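Petrobactin-binding protein YclQ (Bacillus subtilis subsp. subtilis str. 168, PDB 3GFV) binds ferric and iron-free petrobactin, and its precursor 3,4-dihydroxybenzoic acid, as the solute-binding component of the YclNOPQ ABC transporter for ferric-petrobactin uptake. Local coordinates at residues V176-D181 with I234-A239; G182-F187 with Q216-E221; Y222-N227 with N252-N257; Y230-D235 with I267-A272; T238-T243 with T273-G278. All coordinates share one frame; numbering follows the deposited sequence.

Contact 1 of 5, residues V176-D181 with I234-A239; sequences VIMAND and IDRGTA
Met178 pairs with Ile234 and Ala179 with Asp235 in parallel register, and the two chains run within 4° of each other over this part. Three backbone bonds join them. Ile234 N donates to Ile177 O, and Ala179 N donates to Ile234 O at 2.8 Å. The third, from Arg236 N to Ala179 O, carries the pairing into the first turn of helix 236-240. On the face with Met178 and Ile234, Met178 CG lies 4.2 Å from Ile234 CG2. The selenomethionine SE turns on to Arg236 CB at 3.9 Å. Arg236 runs alongside Asn180, both pointing the same way. Arg236 CG is anti to the backbone N (chi1 -180°). The chain stays extended to NE, and Arg236 CD passes 3.4 Å from Asn180 OD1. Arg236 NH1 donates to Asn180 OD1 at 3.1 Å. The oxygen sits at the guanidinium edge, in its plane, while the amide is turned 84° to it. Arg236 NE has its own partner, Tyr275 OH. Asp235 OD1 accepts from Thr238 N at 3.0 Å, met from above the carboxylate plane, and a water links it to Asp181 N. Asp235 OD2 is held by Ser245 N and Thr246 OG1. A phosphate ion, probably from crystallisation, lies about 5 Å from the Arg236 side chain. The arrangement is a parallel strand pair, one strand running into an N-capped helix, at the C-terminal strand ends in an alpha/beta lobe of the periplasmic binding protein fold.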
# COMPACT_ATOMS: atom_id res chain seq x y z
N VAL A 176 5.24 2.49 14.62
CA VAL A 176 4.13 2.02 13.79
C VAL A 176 3.67 0.65 14.27
O VAL A 176 4.47 -0.29 14.35
CB VAL A 176 4.56 1.89 12.31
CG1 VAL A 176 3.37 1.48 11.43
CG2 VAL A 176 5.14 3.23 11.81
N ILE A 177 2.38 0.52 14.57
CA ILE A 177 1.84 -0.77 15.04
C ILE A 177 0.60 -1.15 14.26
O ILE A 177 -0.12 -0.28 13.78
CB ILE A 177 1.48 -0.80 16.53
CG1 ILE A 177 0.44 0.29 16.89
CG2 ILE A 177 2.76 -0.73 17.41
CD1 ILE A 177 -0.11 0.19 18.29
N MSE A 178 0.35 -2.45 14.18
CA MSE A 178 -0.91 -2.93 13.63
C MSE A 178 -1.61 -3.76 14.70
O MSE A 178 -0.97 -4.59 15.39
CB MSE A 178 -0.69 -3.73 12.34
CG MSE A 178 -1.97 -4.28 11.76
SE MSE A 178 -1.59 -5.12 10.02
CE MSE A 178 -0.82 -6.71 10.73
N ALA A 179 -2.89 -3.48 14.90
CA ALA A 179 -3.72 -4.23 15.83
C ALA A 179 -4.53 -5.27 15.08
O ALA A 179 -5.06 -5.00 14.01
CB ALA A 179 -4.65 -3.29 16.57
N ASN A 180 -4.66 -6.47 15.65
CA ASN A 180 -5.36 -7.53 14.98
C ASN A 180 -6.00 -8.40 16.03
O ASN A 180 -5.33 -9.23 16.66
CB ASN A 180 -4.42 -8.32 14.09
CG ASN A 180 -5.13 -9.41 13.32
OD1 ASN A 180 -6.16 -9.17 12.68
ND2 ASN A 180 -4.58 -10.62 13.36
N ASP A 181 -7.28 -8.15 16.27
CA ASP A 181 -8.02 -8.89 17.26
C ASP A 181 -7.28 -8.80 18.59
O ASP A 181 -7.11 -9.80 19.30
CB ASP A 181 -8.16 -10.34 16.83
CG ASP A 181 -9.22 -11.09 17.62
OD1 ASP A 181 -9.98 -10.43 18.37
OD2 ASP A 181 -9.28 -12.34 17.50
N ILE A 234 -2.53 0.94 12.56
CA ILE A 234 -3.32 0.32 11.49
C ILE A 234 -4.09 -0.81 12.14
O ILE A 234 -3.53 -1.54 12.95
CB ILE A 234 -2.40 -0.24 10.39
CG1 ILE A 234 -1.71 0.93 9.68
CG2 ILE A 234 -3.17 -1.06 9.35
CD1 ILE A 234 -0.43 0.53 9.04
N ASP A 235 -5.37 -0.94 11.80
CA ASP A 235 -6.17 -2.01 12.38
C ASP A 235 -6.51 -3.05 11.31
O ASP A 235 -7.34 -2.79 10.42
CB ASP A 235 -7.44 -1.44 12.98
CG ASP A 235 -8.12 -2.44 13.90
OD1 ASP A 235 -8.35 -3.58 13.47
OD2 ASP A 235 -8.35 -2.10 15.07
N ARG A 236 -5.88 -4.21 11.40
CA ARG A 236 -6.09 -5.25 10.38
C ARG A 236 -7.54 -5.72 10.37
O ARG A 236 -8.12 -5.99 9.32
CB ARG A 236 -5.16 -6.44 10.61
CG ARG A 236 -5.33 -7.56 9.57
CD ARG A 236 -4.41 -8.73 9.84
NE ARG A 236 -4.63 -9.81 8.87
CZ ARG A 236 -5.52 -10.79 9.03
NH1 ARG A 236 -6.28 -10.85 10.12
NH2 ARG A 236 -5.65 -11.72 8.09
N GLY A 237 -8.13 -5.81 11.56
CA GLY A 237 -9.52 -6.23 11.68
C GLY A 237 -10.41 -5.26 10.91
O GLY A 237 -11.23 -5.67 10.09
N THR A 238 -10.22 -3.97 11.15
CA THR A 238 -11.04 -2.96 10.47
C THR A 238 -10.86 -3.08 8.97
O THR A 238 -11.83 -2.97 8.20
CB THR A 238 -10.68 -1.55 10.94
OG1 THR A 238 -10.85 -1.47 12.36
CG2 THR A 238 -11.58 -0.52 10.27
N ALA A 239 -9.62 -3.32 8.55
CA ALA A 239 -9.29 -3.39 7.12
C ALA A 239 -10.07 -4.47 6.38
O ALA A 239 -10.47 -4.31 5.22
CB ALA A 239 -7.81 -3.61 6.95
O HOH W 1 -8.57 -5.71 15.15

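Contact 2 of 5, residues G182-F187 with Q216-E221; sequences GKISAF and QSVSYE
Ile184 carries CG1 anti to its carbonyl carbon (chi1 -52°), and CD1 is nearly anti to CA (chi2 160°), which sets CD1 against Tyr220. CD1 lies obliquely against the CD2 and CE2 atoms of that ring, 3.4 Å from Tyr220 CE2, and the two side chains cross at about a right angle. The other branch, Ile184 CG2, packs on Val218 CG2 at 3.8 Å. Val218 CG1 turns to Ala186 CB, so the valine touches two residues of strand 183-187. This is an antiparallel edge of the mixed sheet: strand 183-187 lies between strand 173-180 and the short strand 216-218. Ala186 and Gln216 form a hydrogen-bonded pair, with Ala186 N to Gln216 O at 2.8 Å and Gln216 N to Ala186 O at 2.9 Å. Ser185 and Ser217 form the next, non-hydrogen-bonded pair. Val218 N then donates to Ile184 O at 3.1 Å in a nearly straight bond (176°). On the return side of this pair a water stands in, accepting from Ile184 N and donating to Val218 O. A second water donates to Ile184 O and hydrogen-bonds with Ser217 OG. Val249 of helix 246-250 touches both Ile184 and Tyr220. Ser219 caps helix 220-226 through a bond from Tyr222 N to its OG.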
# COMPACT_ATOMS: atom_id res chain seq x y z
N GLY A 182 -6.82 -7.60 18.91
CA GLY A 182 -6.20 -7.35 20.20
C GLY A 182 -4.70 -7.60 20.25
O GLY A 182 -4.03 -7.11 21.17
N LYS A 183 -4.17 -8.38 19.31
CA LYS A 183 -2.72 -8.60 19.25
C LYS A 183 -2.06 -7.44 18.51
O LYS A 183 -2.60 -6.91 17.53
CB LYS A 183 -2.38 -9.92 18.54
CG LYS A 183 -2.53 -11.19 19.40
CD LYS A 183 -3.48 -10.99 20.57
CE LYS A 183 -3.86 -12.31 21.22
NZ LYS A 183 -5.13 -12.19 22.01
N ILE A 184 -0.88 -7.05 18.97
CA ILE A 184 -0.18 -5.91 18.36
C ILE A 184 1.09 -6.39 17.68
O ILE A 184 1.78 -7.26 18.20
CB ILE A 184 0.26 -4.93 19.46
CG1 ILE A 184 -0.92 -4.56 20.36
CG2 ILE A 184 0.89 -3.69 18.86
CD1 ILE A 184 -0.49 -4.02 21.71
N SER A 185 1.41 -5.83 16.52
CA SER A 185 2.71 -6.09 15.93
C SER A 185 3.35 -4.77 15.50
O SER A 185 2.64 -3.83 15.17
CB SER A 185 2.61 -7.06 14.76
OG SER A 185 1.65 -6.59 13.83
N ALA A 186 4.68 -4.73 15.54
CA ALA A 186 5.43 -3.50 15.29
C ALA A 186 6.14 -3.57 13.95
O ALA A 186 6.57 -4.64 13.53
CB ALA A 186 6.46 -3.26 16.42
N PHE A 187 6.28 -2.39 13.33
CA PHE A 187 6.86 -2.26 12.02
C PHE A 187 7.89 -1.14 12.05
O PHE A 187 7.57 -0.00 12.45
CB PHE A 187 5.75 -1.92 11.03
CG PHE A 187 4.81 -3.04 10.78
CD1 PHE A 187 5.04 -3.93 9.73
CD2 PHE A 187 3.69 -3.23 11.60
CE1 PHE A 187 4.16 -4.98 9.49
CE2 PHE A 187 2.81 -4.28 11.36
CZ PHE A 187 3.04 -5.15 10.31
N GLN A 216 6.52 -7.48 13.86
CA GLN A 216 7.11 -8.14 15.02
C GLN A 216 6.11 -8.16 16.17
O GLN A 216 5.65 -7.12 16.62
CB GLN A 216 8.38 -7.41 15.44
CG GLN A 216 9.09 -7.98 16.65
CD GLN A 216 10.30 -7.13 17.02
OE1 GLN A 216 11.19 -6.92 16.19
NE2 GLN A 216 10.33 -6.63 18.25
N SER A 217 5.75 -9.35 16.63
CA SER A 217 4.78 -9.46 17.69
C SER A 217 5.33 -8.77 18.96
O SER A 217 6.48 -9.01 19.35
CB SER A 217 4.48 -10.95 17.94
OG SER A 217 3.67 -11.12 19.08
N VAL A 218 4.54 -7.88 19.55
CA VAL A 218 4.95 -7.15 20.75
C VAL A 218 3.80 -7.02 21.75
O VAL A 218 2.64 -7.15 21.39
CB VAL A 218 5.49 -5.74 20.44
CG1 VAL A 218 6.78 -5.79 19.61
CG2 VAL A 218 4.43 -4.88 19.74
N SER A 219 4.13 -6.72 23.00
CA SER A 219 3.15 -6.53 24.07
C SER A 219 2.86 -5.05 24.32
O SER A 219 3.51 -4.16 23.76
CB SER A 219 3.70 -7.12 25.38
OG SER A 219 4.87 -6.39 25.74
N TYR A 220 1.89 -4.78 25.19
CA TYR A 220 1.63 -3.40 25.61
C TYR A 220 2.85 -2.83 26.32
O TYR A 220 3.18 -1.65 26.16
CB TYR A 220 0.41 -3.33 26.53
CG TYR A 220 -0.91 -3.63 25.84
CD1 TYR A 220 -2.01 -2.79 25.98
CD2 TYR A 220 -1.05 -4.76 25.05
CE1 TYR A 220 -3.21 -3.07 25.35
CE2 TYR A 220 -2.24 -5.05 24.41
CZ TYR A 220 -3.32 -4.20 24.57
OH TYR A 220 -4.51 -4.50 23.92
N GLU A 221 3.52 -3.67 27.11
CA GLU A 221 4.71 -3.25 27.82
C GLU A 221 5.78 -2.76 26.86
O GLU A 221 6.61 -1.93 27.22
CB GLU A 221 5.29 -4.39 28.66
CG GLU A 221 4.49 -4.73 29.91
CD GLU A 221 3.42 -5.78 29.66
OE1 GLU A 221 3.02 -5.96 28.49
OE2 GLU A 221 2.99 -6.43 30.65
O HOH W 2 0.15 -8.32 21.26
O HOH W 3 1.27 -10.08 18.57

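Contact 3 of 5, residues Y222-N227 with N252-N257; sequences YISKTN and NDYVKN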
# COMPACT_ATOMS: atom_id res chain seq x y z
N TYR A 222 5.78 -3.31 25.64
CA TYR A 222 6.72 -2.86 24.62
C TYR A 222 6.43 -1.40 24.21
O TYR A 222 7.35 -0.62 24.02
CB TYR A 222 6.62 -3.74 23.37
CG TYR A 222 7.42 -3.20 22.23
CD1 TYR A 222 8.79 -3.40 22.16
CD2 TYR A 222 6.82 -2.45 21.20
CE1 TYR A 222 9.55 -2.89 21.11
CE2 TYR A 222 7.57 -1.94 20.16
CZ TYR A 222 8.92 -2.16 20.11
OH TYR A 222 9.65 -1.62 19.06
N ILE A 223 5.16 -1.05 24.09
CA ILE A 223 4.81 0.33 23.73
C ILE A 223 5.28 1.29 24.84
O ILE A 223 5.86 2.34 24.57
CB ILE A 223 3.31 0.47 23.49
CG1 ILE A 223 2.91 -0.35 22.25
CG2 ILE A 223 2.91 1.92 23.26
CD1 ILE A 223 1.42 -0.44 22.05
N SER A 224 5.05 0.90 26.08
CA SER A 224 5.45 1.67 27.24
C SER A 224 6.97 1.81 27.29
O SER A 224 7.52 2.91 27.50
CB SER A 224 4.93 0.98 28.51
OG SER A 224 5.44 1.61 29.67
N LYS A 225 7.69 0.71 27.10
CA LYS A 225 9.14 0.85 27.20
C LYS A 225 9.74 1.64 26.04
O LYS A 225 10.77 2.28 26.19
CB LYS A 225 9.83 -0.49 27.41
CG LYS A 225 10.21 -1.23 26.19
CD LYS A 225 11.35 -2.18 26.50
CE LYS A 225 11.61 -3.11 25.34
NZ LYS A 225 12.73 -4.06 25.64
N THR A 226 9.08 1.59 24.88
CA THR A 226 9.54 2.35 23.73
C THR A 226 9.21 3.83 23.85
O THR A 226 9.99 4.66 23.39
CB THR A 226 8.90 1.77 22.46
OG1 THR A 226 9.30 0.40 22.35
CG2 THR A 226 9.32 2.56 21.22
N ASN A 227 8.10 4.15 24.51
CA ASN A 227 7.66 5.54 24.70
C ASN A 227 7.73 6.43 23.44
O ASN A 227 8.37 7.50 23.42
CB ASN A 227 8.43 6.20 25.87
CG ASN A 227 7.84 7.54 26.27
OD1 ASN A 227 6.65 7.76 26.11
ND2 ASN A 227 8.69 8.46 26.79
N ASN A 252 -5.85 1.82 26.60
CA ASN A 252 -5.55 1.00 27.77
C ASN A 252 -4.83 1.79 28.86
O ASN A 252 -3.89 2.55 28.58
CB ASN A 252 -4.67 -0.18 27.38
CG ASN A 252 -4.64 -1.23 28.45
OD1 ASN A 252 -4.00 -1.07 29.49
ND2 ASN A 252 -5.38 -2.30 28.21
N ASP A 253 -5.25 1.62 30.11
CA ASP A 253 -4.63 2.31 31.24
C ASP A 253 -3.10 2.17 31.26
O ASP A 253 -2.39 3.10 31.66
CB ASP A 253 -5.22 1.80 32.56
CG ASP A 253 -4.55 2.41 33.78
OD1 ASP A 253 -5.04 3.47 34.24
OD2 ASP A 253 -3.54 1.85 34.26
N TYR A 254 -2.61 1.01 30.84
CA TYR A 254 -1.18 0.75 30.93
C TYR A 254 -0.32 1.75 30.16
O TYR A 254 0.78 2.08 30.59
CB TYR A 254 -0.83 -0.65 30.43
CG TYR A 254 0.53 -1.04 30.93
CD1 TYR A 254 0.69 -1.56 32.21
CD2 TYR A 254 1.67 -0.86 30.16
CE1 TYR A 254 1.94 -1.90 32.70
CE2 TYR A 254 2.93 -1.19 30.64
CZ TYR A 254 3.05 -1.72 31.90
OH TYR A 254 4.30 -2.05 32.38
N VAL A 255 -0.80 2.20 29.01
CA VAL A 255 -0.02 3.09 28.16
C VAL A 255 -0.48 4.53 28.24
O VAL A 255 -0.15 5.34 27.38
CB VAL A 255 -0.04 2.64 26.69
CG1 VAL A 255 0.68 1.31 26.55
CG2 VAL A 255 -1.47 2.56 26.12
N LYS A 256 -1.24 4.86 29.29
CA LYS A 256 -1.81 6.20 29.39
C LYS A 256 -0.74 7.27 29.46
O LYS A 256 -0.94 8.39 29.00
CB LYS A 256 -2.74 6.32 30.60
CG LYS A 256 -2.02 6.29 31.93
CD LYS A 256 -3.03 6.29 33.08
CE LYS A 256 -2.34 6.03 34.41
NZ LYS A 256 -3.32 5.77 35.50
N ASN A 257 0.41 6.92 30.03
CA ASN A 257 1.50 7.89 30.12
C ASN A 257 2.50 7.91 28.97
O ASN A 257 3.45 8.70 29.01
CB ASN A 257 2.26 7.72 31.45
CG ASN A 257 1.39 7.98 32.63
OD1 ASN A 257 0.54 8.87 32.58
ND2 ASN A 257 1.56 7.20 33.70
O HOH W 4 6.19 -0.44 31.60
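Ile223 and Val255 point toward each other and cross at a slant. Val255 CG1 lies 4.0 Å from Ile223 CG2 and 4.1 Å from Ile223 CB. Val255 CG1 is anti to its carbonyl carbon (chi1 -66°), and it is this methyl that meets helix 220-226. Next to this pair, Ser224 also points toward the loop, and its CB comes within 3.6 Å of Tyr254 CE2, obliquely to the ring. The two hydroxyls do not meet directly. One water hydrogen-bonds to Tyr254 OH at 2.6 Å and to Ser224 OG at 2.9 Å. Tyr254 itself sits in a short 3-10 segment. Its backbone N donates to Asn252 OD1 at 2.8 Å, in the carbonyl plane on a lone pair, which makes an Asx turn. At the helix end, Asn227 has positive phi, and its OD1 accepts from Asn259 N. The contact joins the outer helix 220-226 to the loop between helices 246-250 and 259-262. No direct hydrogen bond crosses between the segments. Their cohesion therefore rests on apolar packing, buried at Ile223 and Val255, and on the water bridge at the more exposed serine and tyrosine.

Contact 4 of 5, residues Y230-D235 with I267-A272; sequences YLFVID and IYLDSA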
# COMPACT_ATOMS: atom_id res chain seq x y z
N TYR A 230 5.08 9.78 18.67
CA TYR A 230 3.96 9.59 17.74
C TYR A 230 3.68 8.12 17.56
O TYR A 230 4.61 7.32 17.44
CB TYR A 230 4.25 10.23 16.36
CG TYR A 230 4.26 11.73 16.45
CD1 TYR A 230 3.14 12.48 16.08
CD2 TYR A 230 5.36 12.39 16.99
CE1 TYR A 230 3.13 13.86 16.21
CE2 TYR A 230 5.36 13.77 17.13
CZ TYR A 230 4.25 14.50 16.74
OH TYR A 230 4.25 15.87 16.89
N LEU A 231 2.41 7.75 17.56
CA LEU A 231 2.03 6.35 17.43
C LEU A 231 1.10 6.20 16.22
O LEU A 231 -0.01 6.72 16.21
CB LEU A 231 1.35 5.85 18.71
CG LEU A 231 0.91 4.37 18.70
CD1 LEU A 231 2.09 3.43 18.60
CD2 LEU A 231 0.12 4.07 19.99
N PHE A 232 1.58 5.49 15.21
CA PHE A 232 0.83 5.26 13.98
C PHE A 232 0.15 3.91 14.08
O PHE A 232 0.83 2.90 14.27
CB PHE A 232 1.78 5.28 12.78
CG PHE A 232 2.43 6.62 12.56
CD1 PHE A 232 1.82 7.56 11.74
CD2 PHE A 232 3.63 6.93 13.19
CE1 PHE A 232 2.43 8.81 11.52
CE2 PHE A 232 4.24 8.18 12.97
CZ PHE A 232 3.63 9.12 12.16
N VAL A 233 -1.18 3.89 13.97
CA VAL A 233 -1.91 2.64 14.17
C VAL A 233 -2.68 2.21 12.92
O VAL A 233 -3.42 3.02 12.33
CB VAL A 233 -2.92 2.79 15.30
CG1 VAL A 233 -3.63 1.47 15.54
CG2 VAL A 233 -2.20 3.23 16.57
N ILE A 234 -2.53 0.94 12.56
CA ILE A 234 -3.32 0.32 11.49
C ILE A 234 -4.09 -0.81 12.14
O ILE A 234 -3.53 -1.54 12.95
CB ILE A 234 -2.40 -0.24 10.39
CG1 ILE A 234 -1.71 0.93 9.68
CG2 ILE A 234 -3.17 -1.06 9.35
CD1 ILE A 234 -0.43 0.53 9.04
N ASP A 235 -5.37 -0.94 11.80
CA ASP A 235 -6.17 -2.01 12.38
C ASP A 235 -6.51 -3.05 11.31
O ASP A 235 -7.34 -2.79 10.42
CB ASP A 235 -7.44 -1.44 12.98
CG ASP A 235 -8.12 -2.44 13.90
OD1 ASP A 235 -8.35 -3.58 13.47
OD2 ASP A 235 -8.35 -2.10 15.07
N ILE A 267 -2.03 8.48 15.68
CA ILE A 267 -2.49 8.73 14.31
C ILE A 267 -3.15 7.47 13.79
O ILE A 267 -2.49 6.44 13.62
CB ILE A 267 -1.30 9.16 13.46
CG1 ILE A 267 -0.72 10.46 14.06
CG2 ILE A 267 -1.68 9.29 11.96
CD1 ILE A 267 0.66 10.83 13.55
N TYR A 268 -4.46 7.55 13.60
CA TYR A 268 -5.24 6.40 13.14
C TYR A 268 -5.25 6.42 11.61
O TYR A 268 -5.98 7.20 10.99
CB TYR A 268 -6.65 6.44 13.69
CG TYR A 268 -6.67 6.43 15.20
CD1 TYR A 268 -6.65 5.23 15.90
CD2 TYR A 268 -6.65 7.61 15.92
CE1 TYR A 268 -6.65 5.22 17.29
CE2 TYR A 268 -6.65 7.60 17.31
CZ TYR A 268 -6.65 6.40 17.98
OH TYR A 268 -6.64 6.38 19.35
N LEU A 269 -4.43 5.57 11.02
CA LEU A 269 -4.30 5.51 9.57
C LEU A 269 -5.53 4.84 8.98
O LEU A 269 -6.25 4.13 9.68
CB LEU A 269 -3.00 4.79 9.18
CG LEU A 269 -1.71 5.52 9.61
CD1 LEU A 269 -0.45 4.68 9.37
CD2 LEU A 269 -1.59 6.94 8.97
N ASP A 270 -5.79 5.10 7.70
CA ASP A 270 -6.91 4.47 7.00
C ASP A 270 -6.56 3.01 6.76
O ASP A 270 -5.91 2.67 5.78
CB ASP A 270 -7.12 5.24 5.68
CG ASP A 270 -8.11 4.56 4.73
OD1 ASP A 270 -8.73 3.54 5.07
OD2 ASP A 270 -8.24 5.08 3.61
N SER A 271 -7.01 2.13 7.68
CA SER A 271 -6.49 0.77 7.72
C SER A 271 -6.72 0.01 6.42
O SER A 271 -5.83 -0.70 5.94
CB SER A 271 -7.10 0.00 8.89
OG SER A 271 -6.82 0.67 10.13
N ALA A 272 -7.91 0.15 5.85
CA ALA A 272 -8.21 -0.53 4.58
C ALA A 272 -7.21 -0.16 3.47
O ALA A 272 -6.69 -1.03 2.77
CB ALA A 272 -9.66 -0.26 4.13
O HOH W 5 -6.20 3.03 12.32
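Strands 230-235 and 266-268 are parallel neighbours in the mixed sheet, with Phe232 paired to Ile267 and Val233 to Tyr268. Ile267 grips both sides of Phe232: its N donates to Leu231 O at 2.7 Å, and its O accepts from Val233 N at 2.9 Å. On the face with Phe232 and Ile267, these two side chains lie alongside each other and point the same way. Ile267 CD1 comes within 3.4 Å of Phe232 CE1. The same methyl lies at the edge of the Tyr230 ring, 3.9 Å from Tyr230 CD1. Leu269 CD1 touches Phe232 CB and Ile234 CG1, the latter at 4.0 Å. Val291 of helix 281-296 touches Phe232, and Leu295 touches Tyr230. On the other face, Thr246 of helix 246-250 touches both Val233 and Tyr268. Beyond Tyr268 the chain leaves the strand; Leu269 N still bonds to Val233 O, and Ser271 then takes over the next backbone donor. With OG anti to its carbonyl carbon (chi1 -58°), Ser271 OG accepts from Asp235 N at 2.7 Å, in a bond of 168°. A side chain thus takes the place of a strand carbonyl. One water donates to Val233 O and Leu269 O and lies 3.3 Å from Ser271 OG. It gives Val233 O a second donor besides Leu269 N. Asp270 caps helix 271-276, and its OD2 is also held by Gln286 NE2. Two adjacent parallel strands, each running into a capped helix and with helices on both faces, are the layout of an alpha/beta/alpha sandwich lobe in a periplasmic binding protein.

Contact 5 of 5, residues T238-T243 with T273-G278; sequences TAIGET and TWYLSG
Ala239 and Tyr275 make the central apolar contact between helices 236-240 and 271-276. Ala239 CB lies 3.7 Å from Tyr275 CB and 3.8 Å from Tyr275 CD2. One atom farther along the ring, Ile240 CG2 comes to 3.7 Å from Tyr275 CE2. Both carbons meet the ring obliquely. Tyr275 CG is anti to the backbone N (chi1 -176°), and the ring passes beside the end of helix 236-240. The side chains of Ile240 and Tyr275 cross at a slant. Ile240 CG2 also reaches Leu276 CD2, more loosely, at 4.4 Å. Leu276 CD1 packs against a backbone atom, Ala239 O, at 3.5 Å. Phe42 of helix 42-50 touches Leu276 as well.

Hydrogen bonds play no part between the two segments. The polar groups of Tyr275 have other partners. Tyr275 OH is bonded to Arg236 NE and lies near a phosphate ion, which is about 3 Å from the side chain. Tyr275 O accepts from Arg104 NH2, and the Arg104 side chain makes a cation-pi contact with the ring.

Both helices end close to the contact. Gly241 has positive phi (92°) and closes helix 236-240 in a Schellman motif, while helix 271-276 ends at Leu276.

The ion is probably left from crystallisation, though it may point to a binding pocket. Two short helices packed through an alanine, two branched aliphatic side chains and a tyrosine ring, with an arginine and that tyrosine beside the ion, are consistent with the rim of the ligand cleft between the lobes of this binding-protein fold.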
# COMPACT_ATOMS: atom_id res chain seq x y z
N THR A 238 -10.22 -3.97 11.15
CA THR A 238 -11.04 -2.96 10.47
C THR A 238 -10.86 -3.08 8.97
O THR A 238 -11.83 -2.97 8.20
CB THR A 238 -10.68 -1.55 10.94
OG1 THR A 238 -10.85 -1.47 12.36
CG2 THR A 238 -11.58 -0.52 10.27
N ALA A 239 -9.62 -3.32 8.55
CA ALA A 239 -9.29 -3.39 7.12
C ALA A 239 -10.07 -4.47 6.38
O ALA A 239 -10.47 -4.31 5.22
CB ALA A 239 -7.81 -3.61 6.95
N ILE A 240 -10.26 -5.60 7.05
CA ILE A 240 -10.86 -6.76 6.41
C ILE A 240 -12.30 -7.05 6.82
O ILE A 240 -12.86 -8.05 6.39
CB ILE A 240 -10.02 -8.03 6.64
CG1 ILE A 240 -10.01 -8.42 8.12
CG2 ILE A 240 -8.59 -7.81 6.13
CD1 ILE A 240 -9.27 -9.70 8.39
N GLY A 241 -12.89 -6.20 7.66
CA GLY A 241 -14.27 -6.40 8.06
C GLY A 241 -14.48 -7.21 9.33
O GLY A 241 -15.58 -7.68 9.61
N GLU A 242 -13.43 -7.37 10.11
CA GLU A 242 -13.57 -8.09 11.37
C GLU A 242 -13.59 -7.04 12.47
O GLU A 242 -13.52 -5.84 12.18
CB GLU A 242 -12.42 -9.08 11.55
CG GLU A 242 -12.48 -10.24 10.56
CD GLU A 242 -13.78 -11.04 10.70
OE1 GLU A 242 -14.12 -11.43 11.84
OE2 GLU A 242 -14.46 -11.26 9.67
N THR A 243 -13.69 -7.45 13.72
CA THR A 243 -13.77 -6.45 14.77
C THR A 243 -12.48 -5.62 14.88
O THR A 243 -11.38 -6.13 14.65
CB THR A 243 -14.14 -7.07 16.13
OG1 THR A 243 -13.19 -8.07 16.47
CG2 THR A 243 -15.52 -7.71 16.03
N THR A 273 -6.93 1.12 3.32
CA THR A 273 -5.96 1.55 2.31
C THR A 273 -4.55 1.05 2.64
O THR A 273 -3.85 0.52 1.77
CB THR A 273 -5.98 3.07 2.16
OG1 THR A 273 -7.26 3.46 1.65
CG2 THR A 273 -4.88 3.56 1.20
N TRP A 274 -4.14 1.18 3.90
CA TRP A 274 -2.78 0.81 4.28
C TRP A 274 -2.52 -0.70 4.22
O TRP A 274 -1.42 -1.13 3.83
CB TRP A 274 -2.42 1.37 5.66
CG TRP A 274 -2.12 2.83 5.63
CD1 TRP A 274 -3.01 3.84 5.44
CD2 TRP A 274 -0.84 3.44 5.79
NE1 TRP A 274 -2.36 5.06 5.48
CE2 TRP A 274 -1.02 4.84 5.66
CE3 TRP A 274 0.45 2.95 6.00
CZ2 TRP A 274 0.04 5.75 5.76
CZ3 TRP A 274 1.51 3.85 6.11
CH2 TRP A 274 1.29 5.24 5.99
N TYR A 275 -3.54 -1.48 4.56
CA TYR A 275 -3.41 -2.94 4.60
C TYR A 275 -3.70 -3.61 3.25
O TYR A 275 -2.99 -4.53 2.84
CB TYR A 275 -4.30 -3.51 5.69
CG TYR A 275 -4.13 -5.00 5.86
CD1 TYR A 275 -2.97 -5.52 6.42
CD2 TYR A 275 -5.13 -5.87 5.46
CE1 TYR A 275 -2.81 -6.89 6.59
CE2 TYR A 275 -4.98 -7.24 5.62
CZ TYR A 275 -3.81 -7.74 6.19
OH TYR A 275 -3.65 -9.10 6.35
N LEU A 276 -4.72 -3.14 2.54
CA LEU A 276 -5.14 -3.81 1.30
C LEU A 276 -4.52 -3.18 0.08
O LEU A 276 -4.49 -3.78 -0.99
CB LEU A 276 -6.65 -3.72 1.13
CG LEU A 276 -7.45 -4.32 2.28
CD1 LEU A 276 -8.93 -4.02 2.11
CD2 LEU A 276 -7.18 -5.82 2.42
N SER A 277 -4.04 -1.95 0.22
CA SER A 277 -3.58 -1.22 -0.96
C SER A 277 -2.19 -0.62 -0.73
O SER A 277 -1.35 -1.22 -0.07
CB SER A 277 -4.59 -0.15 -1.37
OG SER A 277 -4.24 0.41 -2.64
N GLY A 278 -1.96 0.56 -1.28
CA GLY A 278 -0.65 1.18 -1.21
C GLY A 278 0.17 0.93 -2.48
O GLY A 278 -0.06 -0.04 -3.19

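Going from the N terminus, the first of these contacts begins on strand 173-180: contact 1 joins it to strand 230-235, closing a loop of 52 residues. Contact 2 is nested inside that loop and adds strand 216-218 to the sheet through strand 183-187. Contact 3 opens on helix 220-226 and crosses contact 1, tying that helix to the loop at 252-257. Contact 4 starts on strand 230-235 where contact 1 ends. It crosses contact 3 and brings in strand 266-268. Contact 5 crosses contacts 3 and 4 and packs the helices that follow the two strands. Contacts 1, 2 and 4 build one sheet; contacts 3 and 5 lie about 25 Å apart between centres.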